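Local coordinates for protein separin (Saccharomyces cerevisiae, PDB 5U1T) that cleaves the cohesin subunit MCD1/SCC1 as a caspase-like cysteine protease at the onset of anaphase, and is held inactive by securin for most of the cell cycle, at residues Phe1070-Leu1075 and Val1118-Gln1122; Asn1036-Ser1040 and Leu1075-Pro1080. All coordinates share one frame. Numbering follows the deposited sequence.

Contact 1. Residues Phe1070-Leu1075 and Val1118-Gln1122; sequences FSLTDL and VSAAQ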
ATOM      1  N   PHE A1070      -6.479 -38.039  25.304  1.00 66.49           N
ATOM      2  CA  PHE A1070      -7.918 -37.801  25.267  1.00 63.62           C
ATOM      3  C   PHE A1070      -8.221 -36.301  25.187  1.00 64.39           C
ATOM      4  O   PHE A1070      -9.067 -35.867  24.397  1.00 62.18           O
ATOM      5  CB  PHE A1070      -8.598 -38.406  26.499  1.00 68.02           C
ATOM      6  CG  PHE A1070      -9.330 -39.700  26.238  1.00 69.32           C
ATOM      7  CD1 PHE A1070      -8.677 -40.799  25.696  1.00 66.92           C
ATOM      8  CD2 PHE A1070     -10.668 -39.836  26.588  1.00 75.41           C
ATOM      9  CE1 PHE A1070      -9.355 -42.001  25.481  1.00 58.71           C
ATOM     10  CE2 PHE A1070     -11.351 -41.053  26.377  1.00 65.98           C
ATOM     11  CZ  PHE A1070     -10.689 -42.119  25.818  1.00 61.15           C
ATOM     12  N   SER A1071      -7.532 -35.509  26.001  1.00 60.94           N
ATOM     13  CA  SER A1071      -7.768 -34.085  25.974  1.00 62.13           C
ATOM     14  C   SER A1071      -7.045 -33.427  24.802  1.00 64.25           C
ATOM     15  O   SER A1071      -7.457 -32.362  24.360  1.00 63.72           O
ATOM     16  CB  SER A1071      -7.377 -33.428  27.302  1.00 66.63           C
ATOM     17  OG  SER A1071      -6.130 -33.875  27.784  1.00 63.71           O
ATOM     18  N   LEU A1072      -6.001 -34.049  24.272  1.00 60.90           N
ATOM     19  CA  LEU A1072      -5.369 -33.528  23.053  1.00 59.44           C
ATOM     20  C   LEU A1072      -6.346 -33.596  21.879  1.00 64.57           C
ATOM     21  O   LEU A1072      -6.415 -32.678  21.071  1.00 67.61           O
ATOM     22  CB  LEU A1072      -4.090 -34.299  22.713  1.00 58.88           C
ATOM     23  CG  LEU A1072      -3.002 -33.778  21.753  1.00 67.65           C
ATOM     24  CD1 LEU A1072      -2.015 -34.877  21.419  1.00 56.03           C
ATOM     25  CD2 LEU A1072      -3.517 -33.186  20.470  1.00 62.26           C
ATOM     26  N   THR A1073      -7.097 -34.689  21.778  1.00 67.82           N
ATOM     27  CA  THR A1073      -8.010 -34.881  20.648  1.00 67.04           C
ATOM     28  C   THR A1073      -9.246 -34.004  20.824  1.00 62.38           C
ATOM     29  O   THR A1073     -10.030 -33.833  19.902  1.00 60.72           O
ATOM     30  CB  THR A1073      -8.450 -36.357  20.506  1.00 57.27           C
ATOM     31  OG1 THR A1073      -8.874 -36.817  21.782  1.00 72.44           O
ATOM     32  CG2 THR A1073      -7.316 -37.238  20.056  1.00 60.75           C
ATOM     33  N   ASP A1074      -9.414 -33.467  22.025  1.00 61.82           N
ATOM     34  CA  ASP A1074     -10.541 -32.599  22.333  1.00 61.27           C
ATOM     35  C   ASP A1074     -10.246 -31.118  22.016  1.00 63.04           C
ATOM     36  O   ASP A1074     -11.155 -30.357  21.672  1.00 58.20           O
ATOM     37  CB  ASP A1074     -10.923 -32.743  23.801  1.00 56.50           C
ATOM     38  CG  ASP A1074     -12.270 -32.135  24.105  1.00 63.78           C
ATOM     39  OD1 ASP A1074     -13.220 -32.416  23.341  1.00 60.07           O
ATOM     40  OD2 ASP A1074     -12.377 -31.382  25.100  1.00 62.26           O
ATOM     41  N   LEU A1075      -8.977 -30.728  22.151  1.00 60.82           N
ATOM     42  CA  LEU A1075      -8.502 -29.398  21.774  1.00 62.89           C
ATOM     43  C   LEU A1075      -9.062 -28.915  20.431  1.00 64.61           C
ATOM     44  O   LEU A1075      -9.725 -27.882  20.386  1.00 59.75           O
ATOM     45  CB  LEU A1075      -6.973 -29.365  21.739  1.00 57.18           C
ATOM     46  CG  LEU A1075      -6.309 -28.529  22.825  1.00 65.27           C
ATOM     47  CD1 LEU A1075      -4.936 -28.065  22.357  1.00 63.26           C
ATOM     48  CD2 LEU A1075      -7.175 -27.343  23.232  1.00 55.20           C
ATOM     49  N   VAL A1118      -9.155 -27.991  29.002  1.00 71.70           N
ATOM     50  CA  VAL A1118      -9.580 -29.175  28.266  1.00 75.17           C
ATOM     51  C   VAL A1118      -9.300 -30.426  29.092  1.00 78.02           C
ATOM     52  O   VAL A1118     -10.072 -31.396  29.071  1.00 77.86           O
ATOM     53  CB  VAL A1118      -8.904 -29.280  26.862  1.00 74.74           C
ATOM     54  CG1 VAL A1118      -7.439 -29.641  26.951  1.00 70.40           C
ATOM     55  CG2 VAL A1118      -9.598 -30.329  26.037  1.00 78.49           C
ATOM     56  N   SER A1119      -8.218 -30.396  29.858  1.00 72.19           N
ATOM     57  CA  SER A1119      -7.842 -31.557  30.635  1.00 67.63           C
ATOM     58  C   SER A1119      -8.505 -31.501  31.996  1.00 75.02           C
ATOM     59  O   SER A1119      -8.683 -32.525  32.656  1.00 77.35           O
ATOM     60  CB  SER A1119      -6.333 -31.633  30.778  1.00 68.52           C
ATOM     61  OG  SER A1119      -5.880 -30.549  31.559  1.00 74.36           O
ATOM     62  N   ALA A1120      -8.864 -30.292  32.421  1.00 75.71           N
ATOM     63  CA  ALA A1120      -9.627 -30.134  33.648  1.00 67.78           C
ATOM     64  C   ALA A1120     -11.052 -30.623  33.424  1.00 71.15           C
ATOM     65  O   ALA A1120     -11.681 -31.148  34.337  1.00 73.01           O
ATOM     66  CB  ALA A1120      -9.624 -28.700  34.114  1.00 67.20           C
ATOM     67  N   ALA A1121     -11.553 -30.459  32.203  1.00 70.41           N
ATOM     68  CA  ALA A1121     -12.896 -30.905  31.871  1.00 70.44           C
ATOM     69  C   ALA A1121     -12.974 -32.415  32.039  1.00 77.03           C
ATOM     70  O   ALA A1121     -13.874 -32.956  32.688  1.00 76.15           O
ATOM     71  CB  ALA A1121     -13.258 -30.510  30.465  1.00 68.92           C
ATOM     72  N   GLN A1122     -11.998 -33.088  31.451  1.00 73.42           N
ATOM     73  CA  GLN A1122     -11.942 -34.528  31.484  1.00 70.11           C
ATOM     74  C   GLN A1122     -11.732 -35.063  32.903  1.00 76.97           C
ATOM     75  O   GLN A1122     -12.335 -36.070  33.283  1.00 78.94           O
ATOM     76  CB  GLN A1122     -10.843 -34.991  30.551  1.00 70.80           C
ATOM     77  CG  GLN A1122     -10.464 -36.422  30.690  1.00 81.55           C
ATOM     78  CD  GLN A1122      -9.796 -36.909  29.438  1.00 81.84           C
ATOM     79  OE1 GLN A1122     -10.065 -36.384  28.353  1.00 79.55           O
ATOM     80  NE2 GLN A1122      -8.915 -37.911  29.570  1.00 76.57           N
TER
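Val1118 packs over Ser1071, Asp1074 and Leu1075 and has the largest share of the buried area. Val1118 CG2 lies 3.4 Å from Ser1071 O and 3.1 Å from Asp1074 OD2. Val1118 CG1 is 3.8 Å from Ser1071 CB and 4.4 Å from Leu1075 CD2, the one apolar side-chain pair here. Ser1071 O is the acceptor for Leu1075 N at 3.1 Å, so the valine methyl packs beside a carbonyl in use. Small residues let the backbones come close. The CA atoms of Ser1071 and Ser1119 are 5.3 Å apart, and Ser1071 OG touches Ser1119 CB at 3.7 Å. One turn on, Gln1122 extends with chi1 and chi2 both t. Gln1122 OE1 sits 3.1 Å from Phe1070 CB and 3.6 Å from Ser1071 N. The Phe1070 ring leads away toward Tyr1388 and Arg1158, with Gln1122 NE2 obliquely beside it. Asp1074 finds its polar partners elsewhere, in a salt bridge to Arg1077 and a hydrogen bond from Tyr1388 N. The contact thus joins helices 1062-1072 and 1111-1127 by close fit: with no direct hydrogen bond between the segments, methyl groups pack against polar atoms.

Contact 2. Residues Asn1036-Ser1040 and Leu1075-Pro1080; sequences NHELS and LPRHMP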
ATOM      1  N   ASN A1036      -5.879 -24.940  13.353  1.00 55.69           N
ATOM      2  CA  ASN A1036      -6.763 -25.959  13.878  1.00 53.41           C
ATOM      3  C   ASN A1036      -6.738 -27.262  13.088  1.00 58.25           C
ATOM      4  O   ASN A1036      -6.753 -28.337  13.687  1.00 59.22           O
ATOM      5  CB  ASN A1036      -8.193 -25.443  13.951  1.00 52.45           C
ATOM      6  CG  ASN A1036      -9.009 -26.171  15.009  1.00 58.95           C
ATOM      7  OD1 ASN A1036      -8.705 -26.086  16.206  1.00 53.48           O
ATOM      8  ND2 ASN A1036     -10.038 -26.901  14.573  1.00 56.07           N
ATOM      9  N   HIS A1037      -6.670 -27.184  11.766  1.00 49.58           N
ATOM     10  CA  HIS A1037      -6.687 -28.400  10.972  1.00 53.41           C
ATOM     11  C   HIS A1037      -5.399 -29.220  11.173  1.00 59.29           C
ATOM     12  O   HIS A1037      -5.406 -30.440  11.043  1.00 54.67           O
ATOM     13  CB  HIS A1037      -6.899 -28.076   9.496  1.00 52.46           C
ATOM     14  CG  HIS A1037      -6.769 -29.262   8.591  1.00 60.21           C
ATOM     15  ND1 HIS A1037      -7.798 -30.162   8.389  1.00 63.62           N
ATOM     16  CD2 HIS A1037      -5.731 -29.704   7.843  1.00 57.00           C
ATOM     17  CE1 HIS A1037      -7.394 -31.105   7.556  1.00 63.53           C
ATOM     18  NE2 HIS A1037      -6.148 -30.842   7.199  1.00 63.51           N
ATOM     19  N   GLU A1038      -4.300 -28.539  11.494  1.00 61.10           N
ATOM     20  CA  GLU A1038      -3.049 -29.216  11.794  1.00 61.61           C
ATOM     21  C   GLU A1038      -3.078 -29.792  13.214  1.00 62.54           C
ATOM     22  O   GLU A1038      -2.497 -30.852  13.476  1.00 61.57           O
ATOM     23  CB  GLU A1038      -1.855 -28.267  11.630  1.00 51.56           C
ATOM     24  CG  GLU A1038      -0.497 -28.942  11.834  1.00 54.03           C
ATOM     25  CD  GLU A1038      -0.241 -30.079  10.839  1.00 63.87           C
ATOM     26  OE1 GLU A1038      -0.814 -30.044   9.730  1.00 64.78           O
ATOM     27  OE2 GLU A1038       0.523 -31.019  11.160  1.00 64.15           O
ATOM     28  N   LEU A1039      -3.742 -29.083  14.127  1.00 59.87           N
ATOM     29  CA  LEU A1039      -3.878 -29.541  15.503  1.00 59.39           C
ATOM     30  C   LEU A1039      -4.674 -30.828  15.505  1.00 58.21           C
ATOM     31  O   LEU A1039      -4.483 -31.682  16.339  1.00 63.30           O
ATOM     32  CB  LEU A1039      -4.560 -28.488  16.381  1.00 52.66           C
ATOM     33  CG  LEU A1039      -4.788 -28.871  17.845  1.00 55.08           C
ATOM     34  CD1 LEU A1039      -3.476 -29.090  18.587  1.00 56.33           C
ATOM     35  CD2 LEU A1039      -5.663 -27.841  18.565  1.00 56.38           C
ATOM     36  N   SER A1040      -5.562 -30.949  14.535  1.00 61.17           N
ATOM     37  CA  SER A1040      -6.400 -32.109  14.371  1.00 57.83           C
ATOM     38  C   SER A1040      -5.580 -33.329  13.931  1.00 60.41           C
ATOM     39  O   SER A1040      -5.660 -34.412  14.542  1.00 66.82           O
ATOM     40  CB  SER A1040      -7.497 -31.774  13.367  1.00 56.86           C
ATOM     41  OG  SER A1040      -8.117 -32.927  12.844  1.00 72.02           O
ATOM     42  N   LEU A1075      -8.977 -30.728  22.151  1.00 60.82           N
ATOM     43  CA  LEU A1075      -8.502 -29.398  21.774  1.00 62.89           C
ATOM     44  C   LEU A1075      -9.062 -28.915  20.431  1.00 64.61           C
ATOM     45  O   LEU A1075      -9.725 -27.882  20.386  1.00 59.75           O
ATOM     46  CB  LEU A1075      -6.973 -29.365  21.739  1.00 57.18           C
ATOM     47  CG  LEU A1075      -6.309 -28.529  22.825  1.00 65.27           C
ATOM     48  CD1 LEU A1075      -4.936 -28.065  22.357  1.00 63.26           C
ATOM     49  CD2 LEU A1075      -7.175 -27.343  23.232  1.00 55.20           C
ATOM     50  N   PRO A1076      -8.844 -29.670  19.337  1.00 66.27           N
ATOM     51  CA  PRO A1076      -9.333 -29.137  18.062  1.00 56.93           C
ATOM     52  C   PRO A1076     -10.850 -29.125  17.955  1.00 57.62           C
ATOM     53  O   PRO A1076     -11.365 -28.587  16.989  1.00 58.33           O
ATOM     54  CB  PRO A1076      -8.760 -30.106  17.032  1.00 55.78           C
ATOM     55  CG  PRO A1076      -7.850 -31.018  17.799  1.00 66.85           C
ATOM     56  CD  PRO A1076      -8.355 -31.044  19.172  1.00 62.11           C
ATOM     57  N   ARG A1077     -11.549 -29.759  18.888  1.00 57.34           N
ATOM     58  CA  ARG A1077     -13.002 -29.680  18.905  1.00 57.17           C
ATOM     59  C   ARG A1077     -13.447 -28.389  19.594  1.00 58.69           C
ATOM     60  O   ARG A1077     -14.430 -27.766  19.208  1.00 58.13           O
ATOM     61  CB  ARG A1077     -13.607 -30.903  19.612  1.00 65.08           C
ATOM     62  CG  ARG A1077     -13.560 -32.181  18.787  1.00 69.27           C
ATOM     63  CD  ARG A1077     -14.372 -33.290  19.410  1.00 61.35           C
ATOM     64  NE  ARG A1077     -13.850 -33.740  20.699  1.00 64.13           N
ATOM     65  CZ  ARG A1077     -13.355 -34.957  20.922  1.00 65.90           C
ATOM     66  NH1 ARG A1077     -13.296 -35.846  19.932  1.00 63.93           N
ATOM     67  NH2 ARG A1077     -12.917 -35.288  22.133  1.00 63.23           N
ATOM     68  N   HIS A1078     -12.680 -27.998  20.605  1.00 58.09           N
ATOM     69  CA  HIS A1078     -12.988 -26.888  21.478  1.00 53.13           C
ATOM     70  C   HIS A1078     -12.529 -25.516  20.916  1.00 60.11           C
ATOM     71  O   HIS A1078     -13.283 -24.537  20.957  1.00 55.42           O
ATOM     72  CB  HIS A1078     -12.344 -27.164  22.839  1.00 55.27           C
ATOM     73  CG  HIS A1078     -12.393 -26.010  23.787  1.00 55.20           C
ATOM     74  ND1 HIS A1078     -13.570 -25.551  24.336  1.00 55.22           N
ATOM     75  CD2 HIS A1078     -11.408 -25.232  24.292  1.00 53.78           C
ATOM     76  CE1 HIS A1078     -13.306 -24.530  25.136  1.00 59.62           C
ATOM     77  NE2 HIS A1078     -12.002 -24.322  25.132  1.00 59.10           N
ATOM     78  N   MET A1079     -11.295 -25.464  20.401  1.00 57.73           N
ATOM     79  CA  MET A1079     -10.666 -24.232  19.936  1.00 50.39           C
ATOM     80  C   MET A1079     -11.482 -23.451  18.890  1.00 56.02           C
ATOM     81  O   MET A1079     -11.587 -22.247  18.990  1.00 59.66           O
ATOM     82  CB  MET A1079      -9.274 -24.531  19.380  1.00 48.23           C
ATOM     83  CG  MET A1079      -8.247 -24.922  20.421  1.00 48.71           C
ATOM     84  SD  MET A1079      -8.218 -23.857  21.881  1.00 64.06           S
ATOM     85  CE  MET A1079      -6.944 -22.653  21.493  1.00 66.87           C
ATOM     86  N   PRO A1080     -12.064 -24.121  17.885  1.00 55.76           N
ATOM     87  CA  PRO A1080     -12.874 -23.297  16.986  1.00 55.98           C
ATOM     88  C   PRO A1080     -14.087 -22.673  17.668  1.00 58.82           C
ATOM     89  O   PRO A1080     -14.440 -21.550  17.349  1.00 64.90           O
ATOM     90  CB  PRO A1080     -13.333 -24.287  15.917  1.00 57.36           C
ATOM     91  CG  PRO A1080     -12.428 -25.450  16.040  1.00 55.50           C
ATOM     92  CD  PRO A1080     -12.027 -25.526  17.452  1.00 54.23           C
TER
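Asn1036, with chi1 t and chi2 near 64°, carries its amide across to the first turn of helix 1075-1088. Asn1036 ND2 donates a hydrogen bond to Pro1076 O at 3.2 Å, with an N-H...O angle of 165°. That carbonyl lies one turn before Pro1080, whose nitrogen has no hydrogen to give, and the helix is kinked here. The asparagine supplies the missing donor. Asn1036 ND2 also lies 3.2 Å from Pro1080 CG, and Asn1036 OD1 is 3.6 Å from Met1079 CB. Leu1039 adopts a t, p rotamer. Leu1039 CG meets Pro1076 CG at 3.7 Å, and Leu1039 CD2 reaches Leu1075 CB at 3.8 Å. Pro1076 CG also lies 3.9 Å from Ser1040 CA. Met1079, chi1 and chi2 both m, points its CA-to-CB bond toward 1036-1040, but its end leads away; Met1079 CG is 4.3 Å from Leu1039 CD2. The short axes run nearly antiparallel at 163°, 9.1 Å apart at closest approach. His1078 and Met1079 reach helix 1111-1127, and Glu1038 OE2 is hydrogen-bonded to His936 NE2 of helix 927-946. Arg1077 forms a salt bridge with Asp1074, a cation-pi contact with Tyr1388 of helix 1388-1397 and a long, weak ion pair with Asp1138 of strand 1132-1139.

Leu1075 belongs to both contacts, whose centres are about 11 Å apart. Its side chain meets Val1118 in contact 1 and Leu1039 in contact 2. The consecutive helices 1062-1072 and 1075-1088 are thus held from two directions, by helix 1111-1127 and by helix 1036-1054. Contact 1 is the more deeply buried, although its interface mixes methyl groups with polar atoms. Contact 2 is only partly buried, and it combines leucine-proline packing with a direct hydrogen bond. Contact 1 lies farther from the chain centre, at about 43 Å against about 33 Å between centres, so in this elongated chain burial does not follow distance from the centre. Both lie away from the probable catalytic cysteine, Cys1497.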